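Local coordinates for protein putative HAD family hydrolase (Streptomyces avermitilis, PDB 3MMZ) that probably acts as a KdsC-like phosphatase of the HAD superfamily, forming the hydrolase part of a longer protein predicted to make CMP-N-acylneuraminate, at residues D[104-109]-D[123-128]. Residues are numbered along the deposited sequence; the frame is centred on the assembly and turned at random.
Sequences RVLYVG and WPVAVA
With its CG anti to the backbone N (chi1 -168°), L106 stands beside V125 on the face they share, and V125 has its CG2 anti to its own carbonyl carbon and beside its backbone N. L106 CD2 and V125 CG2 consequently meet at 3.8 Å, the two side chains approaching aslant, with L106 CG equally close to that methyl. Further along the same face, V108 CG1 meets V127 CG1 at 3.9 Å, the two side chains crossing at about a right angle. W123 adds its CB, 4.1 Å from L106 CB, while its indole leads away from the strand pair to a cation-pi contact with R139. Replacing L106 by an alanine would probably open a gap beside V125 CG2 and leave W123 CB less well packed.

Underneath runs the parallel ladder, a worked example of how one strand uses alternate residues to bond its neighbour. V105, Y107 and G109 share five backbone hydrogen bonds with W123, V125 and V127, from W123 N to V105 O through to V127 N on G109 O. The shortest joins V125 N to Y107 O at 2.8 Å. Y107 N meets W123 O from above the carbonyl plane, 42° out of it. On the other face Y107 packs against helix 115-120 and bonds D114 through its hydroxyl; G109 lacks a side chain where a CB would be crowded by the Y107 ring. Helix 150-159 backs V108 and V125, and strand 14-17 flanks 105-109 on its far edge. Linked through helix 115-120, the strands form a beta-alpha-beta unit of the Rossmann-like HAD core, whose strand ends lead toward the calcium site of D18, D20 and N110.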
loop_
_atom_site.group_PDB
_atom_site.type_symbol
_atom_site.label_atom_id
_atom_site.label_comp_id
_atom_site.label_asym_id
_atom_site.label_seq_id
_atom_site.Cartn_x
_atom_site.Cartn_y
_atom_site.Cartn_z
ATOM N N ARG D 104 22.255 2.527 -30.121
ATOM C CA ARG D 104 22.724 1.502 -29.183
ATOM C C ARG D 104 23.008 2.110 -27.809
ATOM O O ARG D 104 23.787 1.577 -27.024
ATOM C CB ARG D 104 23.940 0.749 -29.758
ATOM C CG ARG D 104 23.622 -0.037 -31.045
ATOM C CD ARG D 104 24.827 -0.797 -31.606
ATOM N NE ARG D 104 25.478 -1.609 -30.579
ATOM C CZ ARG D 104 25.113 -2.838 -30.230
ATOM N NH1 ARG D 104 24.096 -3.441 -30.830
ATOM N NH2 ARG D 104 25.770 -3.464 -29.264
ATOM N N VAL D 105 22.349 3.232 -27.527
ATOM C CA VAL D 105 22.441 3.877 -26.229
ATOM C C VAL D 105 21.137 3.668 -25.453
ATOM O O VAL D 105 20.025 3.842 -25.986
ATOM C CB VAL D 105 22.780 5.386 -26.354
ATOM C CG1 VAL D 105 22.766 6.076 -24.985
ATOM C CG2 VAL D 105 24.157 5.567 -27.012
ATOM N N LEU D 106 21.293 3.275 -24.198
ATOM C CA LEU D 106 20.172 3.200 -23.269
ATOM C C LEU D 106 20.219 4.435 -22.377
ATOM O O LEU D 106 21.215 4.685 -21.692
ATOM C CB LEU D 106 20.256 1.910 -22.448
ATOM C CG LEU D 106 19.033 1.512 -21.613
ATOM C CD1 LEU D 106 19.084 0.022 -21.313
ATOM C CD2 LEU D 106 19.012 2.314 -20.320
ATOM N N TYR D 107 19.153 5.228 -22.402
ATOM C CA TYR D 107 19.081 6.412 -21.561
ATOM C C TYR D 107 17.911 6.284 -20.599
ATOM O O TYR D 107 16.803 6.004 -21.030
ATOM C CB TYR D 107 18.903 7.687 -22.399
ATOM C CG TYR D 107 18.744 8.939 -21.546
ATOM C CD1 TYR D 107 19.862 9.638 -21.087
ATOM C CD2 TYR D 107 17.483 9.421 -21.197
ATOM C CE1 TYR D 107 19.729 10.792 -20.302
ATOM C CE2 TYR D 107 17.334 10.576 -20.412
ATOM C CZ TYR D 107 18.466 11.255 -19.973
ATOM O OH TYR D 107 18.347 12.386 -19.203
ATOM N N VAL D 108 18.158 6.519 -19.314
ATOM C CA VAL D 108 17.109 6.416 -18.286
ATOM C C VAL D 108 16.736 7.789 -17.760
ATOM O O VAL D 108 17.612 8.544 -17.328
ATOM C CB VAL D 108 17.567 5.565 -17.072
ATOM C CG1 VAL D 108 16.363 5.130 -16.225
ATOM C CG2 VAL D 108 18.331 4.359 -17.537
ATOM N N GLY D 109 15.440 8.106 -17.769
ATOM C CA GLY D 109 14.972 9.394 -17.251
ATOM C C GLY D 109 13.603 9.318 -16.607
ATOM O O GLY D 109 13.015 8.235 -16.508
ATOM N N TRP D 123 17.275 3.335 -27.042
ATOM C CA TRP D 123 16.621 2.660 -25.928
ATOM C C TRP D 123 16.291 3.612 -24.771
ATOM O O TRP D 123 16.945 3.561 -23.724
ATOM C CB TRP D 123 17.486 1.477 -25.457
ATOM C CG TRP D 123 17.494 0.326 -26.434
ATOM C CD1 TRP D 123 18.356 0.134 -27.481
ATOM C CD2 TRP D 123 16.594 -0.786 -26.445
ATOM N NE1 TRP D 123 18.042 -1.028 -28.145
ATOM C CE2 TRP D 123 16.966 -1.615 -27.524
ATOM C CE3 TRP D 123 15.500 -1.163 -25.640
ATOM C CZ2 TRP D 123 16.291 -2.804 -27.824
ATOM C CZ3 TRP D 123 14.827 -2.346 -25.943
ATOM C CH2 TRP D 123 15.225 -3.147 -27.027
ATOM N N PRO D 124 15.280 4.489 -24.954
ATOM C CA PRO D 124 14.884 5.346 -23.839
ATOM C C PRO D 124 14.100 4.521 -22.827
ATOM O O PRO D 124 13.246 3.730 -23.226
ATOM C CB PRO D 124 13.966 6.384 -24.491
ATOM C CG PRO D 124 13.463 5.735 -25.745
ATOM C CD PRO D 124 14.558 4.835 -26.204
ATOM N N VAL D 125 14.410 4.704 -21.545
ATOM C CA VAL D 125 13.772 3.942 -20.462
ATOM C C VAL D 125 13.257 4.915 -19.400
ATOM O O VAL D 125 13.975 5.834 -18.960
ATOM C CB VAL D 125 14.738 2.894 -19.821
ATOM C CG1 VAL D 125 14.026 2.110 -18.710
ATOM C CG2 VAL D 125 15.304 1.923 -20.888
ATOM N N ALA D 126 12.000 4.738 -19.011
ATOM C CA ALA D 126 11.399 5.580 -17.989
ATOM C C ALA D 126 11.328 4.779 -16.707
ATOM O O ALA D 126 10.985 3.591 -16.738
ATOM C CB ALA D 126 9.980 6.010 -18.416
ATOM N N VAL D 127 11.669 5.411 -15.583
ATOM C CA VAL D 127 11.407 4.814 -14.263
ATOM C C VAL D 127 9.896 4.791 -14.021
ATOM O O VAL D 127 9.151 5.565 -14.644
ATOM C CB VAL D 127 12.178 5.524 -13.118
ATOM C CG1 VAL D 127 13.685 5.402 -13.350
ATOM C CG2 VAL D 127 11.775 6.993 -12.993
ATOM N N ALA D 128 9.447 3.888 -13.140
ATOM C CA ALA D 128 8.026 3.705 -12.856
ATOM C C ALA D 128 7.348 4.989 -12.404
ATOM O O ALA D 128 6.169 5.225 -12.723
ATOM C CB ALA D 128 7.828 2.606 -11.812
#